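Local coordinates for ABC-type branched-chain amino acid transport systems periplasmic component-like protein (Thermomonospora curvata, PDB 4N03), which probably serves as the fatty acid-binding component of an ABC transporter, as a member of the leucine-binding protein family, and holds palmitic acid in this crystal, at residues V223-S229 with Q249-S254; A324-A328 with A342-E346; A77-D81 with I92-L96; T146-V150 with Q399-G403. The contacts are given in a common frame with arbitrary orientation. Where two conformers were deposited one is given. Residues are numbered along the deposited sequence.

Interaction 1: V223-S229 with Q249-S254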
loop_
_atom_site.group_PDB
_atom_site.type_symbol
_atom_site.label_atom_id
_atom_site.label_comp_id
_atom_site.label_asym_id
_atom_site.label_seq_id
_atom_site.Cartn_x
_atom_site.Cartn_y
_atom_site.Cartn_z
ATOM N N VAL A 223 -11.247 15.897 20.999
ATOM C CA VAL A 223 -11.490 14.609 20.366
ATOM C C VAL A 223 -11.168 13.466 21.338
ATOM O O VAL A 223 -10.397 13.626 22.288
ATOM C CB VAL A 223 -10.679 14.448 19.054
ATOM C CG1 VAL A 223 -11.001 15.564 18.080
ATOM C CG2 VAL A 223 -9.178 14.345 19.305
ATOM N N ASP A 224 -11.726 12.306 21.084
ATOM C CA ASP A 224 -11.488 11.105 21.851
ATOM C C ASP A 224 -10.517 10.144 21.200
ATOM O O ASP A 224 -9.995 9.270 21.887
ATOM C CB ASP A 224 -12.816 10.438 22.107
ATOM C CG ASP A 224 -13.756 11.366 22.844
ATOM O OD1 ASP A 224 -13.482 11.628 24.045
ATOM O OD2 ASP A 224 -14.755 11.854 22.251
ATOM N N ALA A 225 -10.303 10.290 19.910
ATOM C CA ALA A 225 -9.349 9.467 19.191
ATOM C C ALA A 225 -8.881 10.275 18.033
ATOM O O ALA A 225 -9.593 11.140 17.519
ATOM C CB ALA A 225 -9.991 8.155 18.708
ATOM N N ILE A 226 -7.638 10.024 17.610
ATOM C CA ILE A 226 -6.982 10.753 16.529
ATOM C C ILE A 226 -6.711 9.774 15.421
ATOM O O ILE A 226 -6.029 8.768 15.654
ATOM C CB ILE A 226 -5.660 11.389 17.005
ATOM C CG1 ILE A 226 -5.917 12.386 18.153
ATOM C CG2 ILE A 226 -4.935 12.052 15.851
ATOM C CD1 ILE A 226 -4.647 12.817 18.873
ATOM N N LEU A 227 -7.147 10.040 14.215
ATOM C CA LEU A 227 -6.911 9.226 13.035
ATOM C C LEU A 227 -6.018 10.009 12.109
ATOM O O LEU A 227 -6.113 11.236 12.025
ATOM C CB LEU A 227 -8.223 8.859 12.334
ATOM C CG LEU A 227 -9.002 7.688 12.940
ATOM C CD1 LEU A 227 -9.269 7.758 14.431
ATOM C CD2 LEU A 227 -10.310 7.533 12.172
ATOM N N LEU A 228 -5.109 9.288 11.440
ATOM C CA LEU A 228 -4.098 9.927 10.603
ATOM C C LEU A 228 -3.931 9.187 9.303
ATOM O O LEU A 228 -3.534 8.024 9.293
ATOM C CB LEU A 228 -2.760 10.005 11.315
ATOM C CG LEU A 228 -1.620 10.678 10.550
ATOM C CD1 LEU A 228 -1.913 12.142 10.238
ATOM C CD2 LEU A 228 -0.297 10.575 11.281
ATOM N N SER A 229 -4.128 9.880 8.194
ATOM C CA SER A 229 -3.833 9.361 6.871
ATOM C C SER A 229 -2.851 10.275 6.210
ATOM O O SER A 229 -3.170 11.292 5.615
ATOM C CB SER A 229 -5.113 9.208 6.050
ATOM O OG SER A 229 -6.066 8.418 6.735
ATOM N N GLN A 249 -5.299 10.396 23.963
ATOM C CA GLN A 249 -6.162 9.725 22.989
ATOM C C GLN A 249 -5.383 8.713 22.186
ATOM O O GLN A 249 -4.240 8.996 21.785
ATOM C CB GLN A 249 -6.744 10.759 22.039
ATOM C CG GLN A 249 -7.698 11.788 22.647
ATOM C CD GLN A 249 -7.050 13.045 23.164
ATOM O OE1 GLN A 249 -5.876 13.033 23.539
ATOM N NE2 GLN A 249 -7.775 14.143 23.155
ATOM N N PRO A 250 -5.966 7.593 21.844
ATOM C CA PRO A 250 -5.283 6.705 20.905
ATOM C C PRO A 250 -5.158 7.344 19.530
ATOM O O PRO A 250 -6.028 8.147 19.118
ATOM C CB PRO A 250 -6.221 5.498 20.861
ATOM C CG PRO A 250 -7.563 6.079 21.062
ATOM C CD PRO A 250 -7.338 7.140 22.116
ATOM N N ILE A 251 -4.095 6.969 18.819
ATOM C CA ILE A 251 -3.855 7.337 17.447
ATOM C C ILE A 251 -3.984 6.134 16.566
ATOM O O ILE A 251 -3.383 5.094 16.861
ATOM C CB ILE A 251 -2.472 8.013 17.258
ATOM C CG1 ILE A 251 -2.378 9.297 18.079
ATOM C CG2 ILE A 251 -2.226 8.309 15.811
ATOM C CD1 ILE A 251 -0.972 9.832 18.258
ATOM N N LEU A 252 -4.762 6.227 15.493
ATOM C CA LEU A 252 -4.944 5.168 14.516
ATOM C C LEU A 252 -4.580 5.692 13.160
ATOM O O LEU A 252 -5.196 6.646 12.675
ATOM C CB LEU A 252 -6.404 4.691 14.529
ATOM C CG LEU A 252 -6.774 3.629 13.499
ATOM C CD1 LEU A 252 -6.060 2.325 13.792
ATOM C CD2 LEU A 252 -8.277 3.484 13.414
ATOM N N GLY A 253 -3.579 5.110 12.517
ATOM C CA GLY A 253 -3.111 5.518 11.229
ATOM C C GLY A 253 -3.463 4.584 10.114
ATOM O O GLY A 253 -3.640 3.388 10.326
ATOM N N SER A 254 -3.505 5.132 8.909
ATOM C CA SER A 254 -3.564 4.357 7.715
ATOM C C SER A 254 -2.185 3.655 7.515
ATOM O O SER A 254 -1.217 3.914 8.205
ATOM C CB SER A 254 -3.917 5.222 6.520
ATOM O OG SER A 254 -5.210 5.799 6.628
#
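Two parallel strands, 225-229 and 251-253, meet with branched aliphatic residues on both faces. On one face Ile-226 CB lies 4.0 Å from Ile-251 CG1, and Leu-228 stands beside Gly-253; helix 232-244 packs over this side, with Leu-238 touching both isoleucines. Leu-227 and Leu-252 occupy the other face, CD1 of the former 4.2 Å from CB of the latter, under Met-152 of helix 148-161. Beta-branched and leucine side chains suit a sheet buried between helices. The backbone ladder joins the strands: Ile-226 N to Pro-250 O (2.9 Å), Leu-252 N to Ile-226 O (2.8 Å), Leu-228 N to Leu-252 O (2.9 Å) and Ser-254 N to Leu-228 O (2.9 Å). Proline, lacking an amide hydrogen, accepts through its carbonyl. Polar side chains finish each end: Gln-249 NE2 donates to Val-223 O (2.8 Å), while Ser-229 OG and Ser-254 OG share a 2.8 Å hydrogen bond. With helix 232-244 between them, the strands form a beta-alpha-beta crossover, the repeating unit of the periplasmic binding protein fold.

Interaction 2: A324-A328 with A342-E346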
loop_
_atom_site.group_PDB
_atom_site.type_symbol
_atom_site.label_atom_id
_atom_site.label_comp_id
_atom_site.label_asym_id
_atom_site.label_seq_id
_atom_site.Cartn_x
_atom_site.Cartn_y
_atom_site.Cartn_z
ATOM N N ALA A 324 1.522 -13.975 -13.145
ATOM C CA ALA A 324 0.800 -13.647 -14.366
ATOM C C ALA A 324 1.681 -13.837 -15.582
ATOM O O ALA A 324 1.251 -14.395 -16.582
ATOM C CB ALA A 324 0.246 -12.221 -14.322
ATOM N N LEU A 325 2.960 -13.450 -15.487
ATOM C CA LEU A 325 3.859 -13.620 -16.610
ATOM C C LEU A 325 4.063 -15.100 -16.956
ATOM O O LEU A 325 4.102 -15.465 -18.114
ATOM C CB LEU A 325 5.228 -12.982 -16.330
ATOM C CG LEU A 325 5.298 -11.445 -16.315
ATOM C CD1 LEU A 325 6.576 -10.969 -15.649
ATOM C CD2 LEU A 325 5.205 -10.922 -17.740
ATOM N N GLU A 326 4.171 -15.930 -15.935
ATOM C CA GLU A 326 4.356 -17.359 -16.153
ATOM C C GLU A 326 3.132 -17.987 -16.828
ATOM O O GLU A 326 3.289 -18.828 -17.744
ATOM C CB GLU A 326 4.655 -18.054 -14.838
ATOM C CG GLU A 326 6.046 -17.759 -14.305
ATOM C CD GLU A 326 6.276 -18.343 -12.922
ATOM O OE1 GLU A 326 5.291 -18.647 -12.224
ATOM O OE2 GLU A 326 7.456 -18.508 -12.550
ATOM N N LYS A 327 1.925 -17.599 -16.427
ATOM C CA LYS A 327 0.713 -18.131 -17.056
ATOM C C LYS A 327 0.603 -17.612 -18.490
ATOM O O LYS A 327 0.250 -18.349 -19.432
ATOM C CB LYS A 327 -0.524 -17.740 -16.249
ATOM C CG LYS A 327 -0.823 -18.519 -14.963
ATOM C CD LYS A 327 -2.088 -17.951 -14.318
ATOM C CE LYS A 327 -2.295 -18.372 -12.880
ATOM N NZ LYS A 327 -1.519 -17.504 -11.965
ATOM N N ALA A 328 0.904 -16.330 -18.700
ATOM C CA ALA A 328 0.877 -15.778 -20.046
ATOM C C ALA A 328 1.877 -16.438 -20.977
ATOM O O ALA A 328 1.596 -16.722 -22.131
ATOM C CB ALA A 328 1.079 -14.285 -19.979
ATOM N N ALA A 342 -4.188 -13.508 -17.819
ATOM C CA ALA A 342 -3.509 -14.432 -16.905
ATOM C C ALA A 342 -3.700 -13.963 -15.466
ATOM O O ALA A 342 -4.064 -14.738 -14.594
ATOM C CB ALA A 342 -2.027 -14.544 -17.237
ATOM N N HIS A 343 -3.486 -12.667 -15.208
ATOM C CA HIS A 343 -3.662 -12.150 -13.865
ATOM C C HIS A 343 -5.113 -12.349 -13.358
ATOM O O HIS A 343 -5.365 -12.819 -12.262
ATOM C CB HIS A 343 -3.327 -10.648 -13.823
ATOM C CG HIS A 343 -3.599 -10.058 -12.489
ATOM N ND1 HIS A 343 -2.987 -10.466 -11.330
ATOM C CD2 HIS A 343 -4.538 -9.150 -12.123
ATOM C CE1 HIS A 343 -3.488 -9.795 -10.309
ATOM N NE2 HIS A 343 -4.439 -8.986 -10.770
ATOM N N ARG A 344 -6.077 -11.961 -14.178
ATOM C CA ARG A 344 -7.501 -11.893 -13.784
ATOM C C ARG A 344 -8.156 -13.253 -13.787
ATOM O O ARG A 344 -9.369 -13.328 -13.518
ATOM C CB ARG A 344 -8.288 -10.966 -14.686
ATOM C CG ARG A 344 -7.894 -9.506 -14.579
ATOM C CD ARG A 344 -8.662 -8.755 -13.562
ATOM N NE ARG A 344 -8.158 -7.422 -13.294
ATOM C CZ ARG A 344 -7.998 -6.929 -12.081
ATOM N NH1 ARG A 344 -8.304 -7.612 -11.017
ATOM N NH2 ARG A 344 -7.575 -5.682 -11.939
ATOM N N SER A 345 -7.414 -14.305 -14.122
ATOM C CA SER A 345 -7.863 -15.684 -13.970
ATOM C C SER A 345 -7.708 -16.214 -12.568
ATOM O O SER A 345 -8.267 -17.260 -12.256
ATOM C CB SER A 345 -7.205 -16.582 -15.005
ATOM O OG SER A 345 -5.841 -16.845 -14.672
ATOM N N GLU A 346 -7.035 -15.473 -11.689
ATOM C CA GLU A 346 -6.717 -15.976 -10.328
ATOM C C GLU A 346 -7.715 -15.554 -9.317
ATOM O O GLU A 346 -7.792 -14.347 -8.943
ATOM C CB GLU A 346 -5.320 -15.442 -9.954
ATOM C CG GLU A 346 -4.854 -15.815 -8.566
ATOM C CD GLU A 346 -4.806 -17.304 -8.363
ATOM O OE1 GLU A 346 -5.757 -17.899 -7.857
ATOM O OE2 GLU A 346 -3.780 -17.934 -8.715
HETATM O O HOH W 1 -1.986 -14.956 -12.334
HETATM O O HOH W 2 -1.610 -16.713 -9.431
#
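A helix-to-helix contact built on alanines joins helix 309-330 to helix 336-343 and the type I turn from His-343 to Glu-346, within the periplasmic binding protein fold. Ala-324 comes first: its O is 3.3 Å from Ala-342 CB and its CB 3.9 Å from His-343 CB; the two alanine methyls let the backbones come this close. The imidazole of His-343 hydrogen-bonds Gln-142. One helical turn on, Lys-327 uses both ends of its side chain. Its CB packs 3.7 Å from Ala-342 CB, whereas the long aliphatic chain carries the ammonium out to the partly exposed margin, where NZ and Glu-346 OE2 form a long salt bridge at 4.0 Å; OE1 bonds to Asn-348 N. Ala-328 completes the apolar patch, its CB 4.2 Å from Ala-342 CB. The turn is tied back by Ser-345 OG, which donates to Ala-342 O at 2.8 Å. Water reinforces the long ion pair: one molecule accepts from Lys-327 NZ at 2.7 Å and donates to Glu-346 OE2 at 2.6 Å.

Interaction 3: A77-D81 with I92-L96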
loop_
_atom_site.group_PDB
_atom_site.type_symbol
_atom_site.label_atom_id
_atom_site.label_comp_id
_atom_site.label_asym_id
_atom_site.label_seq_id
_atom_site.Cartn_x
_atom_site.Cartn_y
_atom_site.Cartn_z
ATOM N N ALA A 77 13.738 -4.500 -14.531
ATOM C CA ALA A 77 12.867 -3.477 -13.977
ATOM C C ALA A 77 13.537 -2.126 -14.033
ATOM O O ALA A 77 14.663 -1.985 -13.505
ATOM C CB ALA A 77 12.525 -3.791 -12.540
ATOM N N VAL A 78 12.935 -1.193 -14.746
ATOM C CA VAL A 78 13.416 0.169 -14.804
ATOM C C VAL A 78 12.675 1.006 -13.787
ATOM O O VAL A 78 11.478 0.848 -13.598
ATOM C CB VAL A 78 13.325 0.797 -16.201
ATOM C CG1 VAL A 78 14.061 -0.065 -17.201
ATOM C CG2 VAL A 78 11.909 1.000 -16.662
ATOM N N VAL A 79 13.448 1.821 -13.078
ATOM C CA VAL A 79 12.959 2.516 -11.905
ATOM C C VAL A 79 12.995 3.998 -12.115
ATOM O O VAL A 79 14.048 4.542 -12.441
ATOM C CB VAL A 79 13.757 2.159 -10.626
ATOM C CG1 VAL A 79 13.274 2.948 -9.432
ATOM C CG2 VAL A 79 13.690 0.683 -10.363
ATOM N N ARG A 80 11.850 4.653 -11.882
ATOM C CA ARG A 80 11.726 6.105 -11.911
ATOM C C ARG A 80 11.170 6.630 -10.589
ATOM O O ARG A 80 10.329 6.000 -9.956
ATOM C CB ARG A 80 10.829 6.587 -13.040
ATOM C CG ARG A 80 11.435 6.465 -14.424
ATOM C CD ARG A 80 12.466 7.547 -14.666
ATOM N NE ARG A 80 12.890 7.507 -16.053
ATOM C CZ ARG A 80 13.760 6.637 -16.535
ATOM N NH1 ARG A 80 14.336 5.758 -15.731
ATOM N NH2 ARG A 80 14.058 6.673 -17.819
ATOM N N ASP A 81 11.652 7.797 -10.185
ATOM C CA ASP A 81 11.278 8.467 -8.927
ATOM C C ASP A 81 10.374 9.650 -9.234
ATOM O O ASP A 81 10.838 10.629 -9.815
ATOM C CB ASP A 81 12.545 8.913 -8.207
ATOM C CG ASP A 81 12.272 9.655 -6.930
ATOM O OD1 ASP A 81 11.167 9.566 -6.378
ATOM O OD2 ASP A 81 13.168 10.361 -6.455
ATOM N N ILE A 92 6.762 10.591 -16.123
ATOM C CA ILE A 92 7.414 9.283 -16.054
ATOM C C ILE A 92 6.613 8.242 -16.809
ATOM O O ILE A 92 7.145 7.495 -17.582
ATOM C CB ILE A 92 7.631 8.832 -14.610
ATOM C CG1 ILE A 92 8.806 9.639 -14.031
ATOM C CG2 ILE A 92 7.885 7.328 -14.514
ATOM C CD1 ILE A 92 8.913 9.643 -12.524
ATOM N N TYR A 93 5.280 8.244 -16.619
ATOM C CA TYR A 93 4.455 7.286 -17.317
ATOM C C TYR A 93 4.692 7.409 -18.821
ATOM O O TYR A 93 4.849 6.420 -19.520
ATOM C CB TYR A 93 2.975 7.467 -16.954
ATOM C CG TYR A 93 2.096 6.441 -17.625
ATOM C CD1 TYR A 93 1.581 6.680 -18.893
ATOM C CD2 TYR A 93 1.892 5.201 -17.072
ATOM C CE1 TYR A 93 0.840 5.707 -19.551
ATOM C CE2 TYR A 93 1.139 4.234 -17.721
ATOM C CZ TYR A 93 0.612 4.498 -18.964
ATOM O OH TYR A 93 -0.095 3.520 -19.601
ATOM N N THR A 94 4.714 8.620 -19.332
ATOM C CA THR A 94 4.828 8.784 -20.785
ATOM C C THR A 94 6.225 8.383 -21.269
ATOM O O THR A 94 6.371 8.002 -22.431
ATOM C CB THR A 94 4.505 10.187 -21.210
ATOM O OG1 THR A 94 5.451 11.046 -20.653
ATOM C CG2 THR A 94 3.183 10.644 -20.749
ATOM N N GLU A 95 7.228 8.426 -20.396
ATOM C CA GLU A 95 8.582 7.956 -20.729
ATOM C C GLU A 95 8.721 6.440 -20.707
ATOM O O GLU A 95 9.672 5.869 -21.286
ATOM C CB GLU A 95 9.574 8.473 -19.708
ATOM C CG GLU A 95 9.824 9.952 -19.654
ATOM C CD GLU A 95 10.873 10.259 -18.594
ATOM O OE1 GLU A 95 10.521 10.525 -17.406
ATOM O OE2 GLU A 95 12.077 10.150 -18.923
ATOM N N LEU A 96 7.825 5.770 -19.998
ATOM C CA LEU A 96 7.923 4.336 -19.865
ATOM C C LEU A 96 6.942 3.617 -20.751
ATOM O O LEU A 96 7.188 2.460 -21.057
ATOM C CB LEU A 96 7.587 3.908 -18.434
ATOM C CG LEU A 96 8.547 4.317 -17.343
ATOM C CD1 LEU A 96 7.923 3.914 -16.014
ATOM C CD2 LEU A 96 9.875 3.643 -17.557
#
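Arg-80, Ile-92 and Leu-96 bury the most surface where helix 86-96 packs along strand 74-81, nearly antiparallel to it at 159° with the segment axes 9.9 Å apart. Arg-80 is amphipathic in use: its CB rests 3.4 Å from Ile-92 CG2, and its guanidinium turns to the solvent-facing edge, where NE is 4.0 Å from Glu-95 OE2 in a long salt bridge. Ile-92, buried, also reaches the strand's end, with CD1 3.5 Å from Asp-81 O. One turn later Leu-96 sends CD2 to within 3.5 Å of Val-78 CG2, so residues i and i+4 of the helix meet alternate residues of the strand, which project from the same face. Helix 47-66 receives Val-79 on the other face. Strand 74-81 and helix 86-96 begin a beta-alpha-beta connection to parallel strand 103-107, in the four-stranded sheet of the periplasmic binding protein fold. The carbon contacts are close and the ion pair distant, so apolar packing dominates and the charges only supplement it at the solvent-facing margin.

Interaction 4: T146-V150 with Q399-G403. With PLM (palmitic acid), chain B.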
loop_
_atom_site.group_PDB
_atom_site.type_symbol
_atom_site.label_atom_id
_atom_site.label_comp_id
_atom_site.label_asym_id
_atom_site.label_seq_id
_atom_site.Cartn_x
_atom_site.Cartn_y
_atom_site.Cartn_z
ATOM N N THR A 146 -6.967 -4.383 1.077
ATOM C CA THR A 146 -8.157 -3.581 1.322
ATOM C C THR A 146 -7.987 -2.196 0.713
ATOM O O THR A 146 -6.863 -1.757 0.387
ATOM C CB THR A 146 -8.317 -3.389 2.840
ATOM O OG1 THR A 146 -7.058 -2.867 3.287
ATOM C CG2 THR A 146 -8.630 -4.665 3.570
ATOM N N THR A 147 -9.090 -1.473 0.582
ATOM C CA THR A 147 -9.053 -0.052 0.333
ATOM C C THR A 147 -9.052 0.733 1.629
ATOM O O THR A 147 -9.404 0.228 2.692
ATOM C CB THR A 147 -10.211 0.345 -0.588
ATOM O OG1 THR A 147 -11.444 -0.188 -0.111
ATOM C CG2 THR A 147 -9.944 -0.147 -1.975
ATOM N N TYR A 148 -8.670 2.005 1.536
ATOM C CA TYR A 148 -8.439 2.803 2.724
ATOM C C TYR A 148 -9.638 2.966 3.615
ATOM O O TYR A 148 -9.570 3.052 4.823
ATOM C CB TYR A 148 -7.943 4.177 2.349
ATOM C CG TYR A 148 -6.543 4.229 1.830
ATOM C CD1 TYR A 148 -5.456 3.643 2.517
ATOM C CD2 TYR A 148 -6.265 4.836 0.639
ATOM C CE1 TYR A 148 -4.165 3.723 2.023
ATOM C CE2 TYR A 148 -4.967 4.923 0.162
ATOM C CZ TYR A 148 -3.906 4.365 0.866
ATOM O OH TYR A 148 -2.591 4.414 0.441
ATOM N N ASP A 149 -10.816 3.138 2.983
ATOM C CA ASP A 149 -12.091 3.252 3.677
ATOM C C ASP A 149 -12.392 2.029 4.521
ATOM O O ASP A 149 -12.715 2.148 5.682
ATOM C CB ASP A 149 -13.238 3.632 2.752
ATOM C CG ASP A 149 -13.386 2.822 1.485
ATOM O OD1 ASP A 149 -12.607 1.867 1.250
ATOM O OD2 ASP A 149 -14.301 3.194 0.701
ATOM N N VAL A 150 -12.266 0.849 3.911
ATOM C CA VAL A 150 -12.466 -0.384 4.638
ATOM C C VAL A 150 -11.504 -0.509 5.801
ATOM O O VAL A 150 -11.914 -0.928 6.887
ATOM C CB VAL A 150 -12.295 -1.578 3.666
ATOM C CG1 VAL A 150 -12.118 -2.928 4.377
ATOM C CG2 VAL A 150 -13.477 -1.608 2.700
ATOM N N GLN A 399 -20.828 -0.284 1.342
ATOM C CA GLN A 399 -20.786 -0.119 -0.105
ATOM C C GLN A 399 -19.558 0.612 -0.539
ATOM O O GLN A 399 -19.382 1.782 -0.236
ATOM C CB GLN A 399 -22.030 0.645 -0.577
ATOM C CG GLN A 399 -23.331 0.055 -0.173
ATOM C CD GLN A 399 -23.463 -1.340 -0.695
ATOM O OE1 GLN A 399 -23.739 -1.507 -1.900
ATOM N NE2 GLN A 399 -23.305 -2.346 0.151
ATOM N N VAL A 400 -18.655 -0.095 -1.230
ATOM C CA VAL A 400 -17.376 0.473 -1.571
ATOM C C VAL A 400 -17.547 1.191 -2.917
ATOM O O VAL A 400 -17.979 0.583 -3.893
ATOM C CB VAL A 400 -16.284 -0.617 -1.669
ATOM C CG1 VAL A 400 -14.967 0.015 -2.022
ATOM C CG2 VAL A 400 -16.180 -1.369 -0.349
ATOM N N PRO A 401 -17.192 2.478 -3.000
ATOM C CA PRO A 401 -17.313 3.162 -4.286
ATOM C C PRO A 401 -16.306 2.661 -5.291
ATOM O O PRO A 401 -15.200 2.178 -4.904
ATOM C CB PRO A 401 -17.063 4.638 -3.929
ATOM C CG PRO A 401 -16.208 4.556 -2.716
ATOM C CD PRO A 401 -16.716 3.371 -1.951
ATOM N N VAL A 402 -16.603 2.735 -6.571
ATOM C CA VAL A 402 -15.816 2.183 -7.614
ATOM C C VAL A 402 -15.317 3.258 -8.534
ATOM O O VAL A 402 -16.070 3.825 -9.303
ATOM C CB VAL A 402 -16.621 1.133 -8.401
ATOM C CG1 VAL A 402 -15.745 0.557 -9.506
ATOM C CG2 VAL A 402 -17.089 0.026 -7.472
ATOM N N GLY A 403 -14.020 3.585 -8.427
ATOM C CA GLY A 403 -13.393 4.576 -9.292
ATOM C C GLY A 403 -13.491 6.026 -8.843
ATOM O O GLY A 403 -13.017 6.910 -9.536
HETATM C C1 PLM B . -1.179 6.983 -1.126
HETATM O O1 PLM B . -2.078 6.125 -1.329
HETATM O O2 PLM B . -0.965 7.975 -1.857
HETATM C C2 PLM B . -0.176 6.717 -0.027
HETATM C C3 PLM B . 0.911 5.713 -0.611
HETATM C C4 PLM B . 1.857 5.184 0.442
HETATM C C5 PLM B . 2.911 4.295 -0.123
HETATM C C6 PLM B . 3.886 3.600 0.852
HETATM C C7 PLM B . 3.354 2.228 1.244
HETATM C C8 PLM B . 4.109 1.520 2.335
HETATM C C9 PLM B . 3.777 0.049 2.508
HETATM C CA PLM B . 2.632 -0.255 3.502
HETATM C CB PLM B . 2.222 -1.771 3.323
HETATM C CC PLM B . 0.690 -1.919 3.088
HETATM C CD PLM B . 0.284 -3.204 2.397
HETATM C CE PLM B . -1.199 -3.391 2.106
HETATM C CF PLM B . -1.402 -4.335 0.911
HETATM C CG PLM B . -1.404 -5.812 1.262
#
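A carboxylate packed against apolar side chains is the odd feature here: Asp-149 OD2 lies 3.6 Å from Pro-401 CD and 4.2 Å from Val-400 CG1. The contact joins the first turn of helix 148-161, in the bilobal periplasmic binding protein fold, to the loop after helix 393-397, some 250 residues later. Buried Asp-149 is not left unsatisfied. OD1 accepts from Thr-147 OG1 at 2.7 Å and from Val-150 N at 2.9 Å, and OD2 bonds to the hydroxyl of Tyr-398. Thr-147 occupies the N-cap position but makes no capping bond; its hydroxyl serves the aspartate instead. Around this polar knot Val-400 supplies the apolar surface, its CG1 4.0 Å from Thr-147 OG1 and its CG2 4.1 Å from Val-150 CG2. Short, branched valines suit so shallow a meeting, which buries just 132 Å² and has no hydrogen bond between the segments. Tyr-148, between two residues of the contact, points elsewhere, into the site of the bound palmitic acid. Tyr-84 and Ser-109 also hydrogen-bond this ligand, while the phenol of Tyr-148 donates from OH to O1 of PLM over 2.5 Å.

Interactions 1 and 4 are buried, whereas 2 and 3 are partly exposed, and chemistry follows place. Interaction 1 relies on main-chain hydrogen bonds between two parallel strands of a mixed sheet; interactions 2 and 3 combine apolar contact with a long salt bridge at the exposed margin; in interaction 4 no hydrogen bond joins the two segments themselves, Asp-149 being satisfied by Thr-147, Val-150 N and Tyr-398. Interaction 3 sets a strand of the four-stranded parallel sheet against a helix, across the chain's centre from interaction 1. Helix 148-161, which opens in interaction 4, also packs on the strands of interaction 1; the nearest atoms of interactions 1 and 4 are about 5 Å apart.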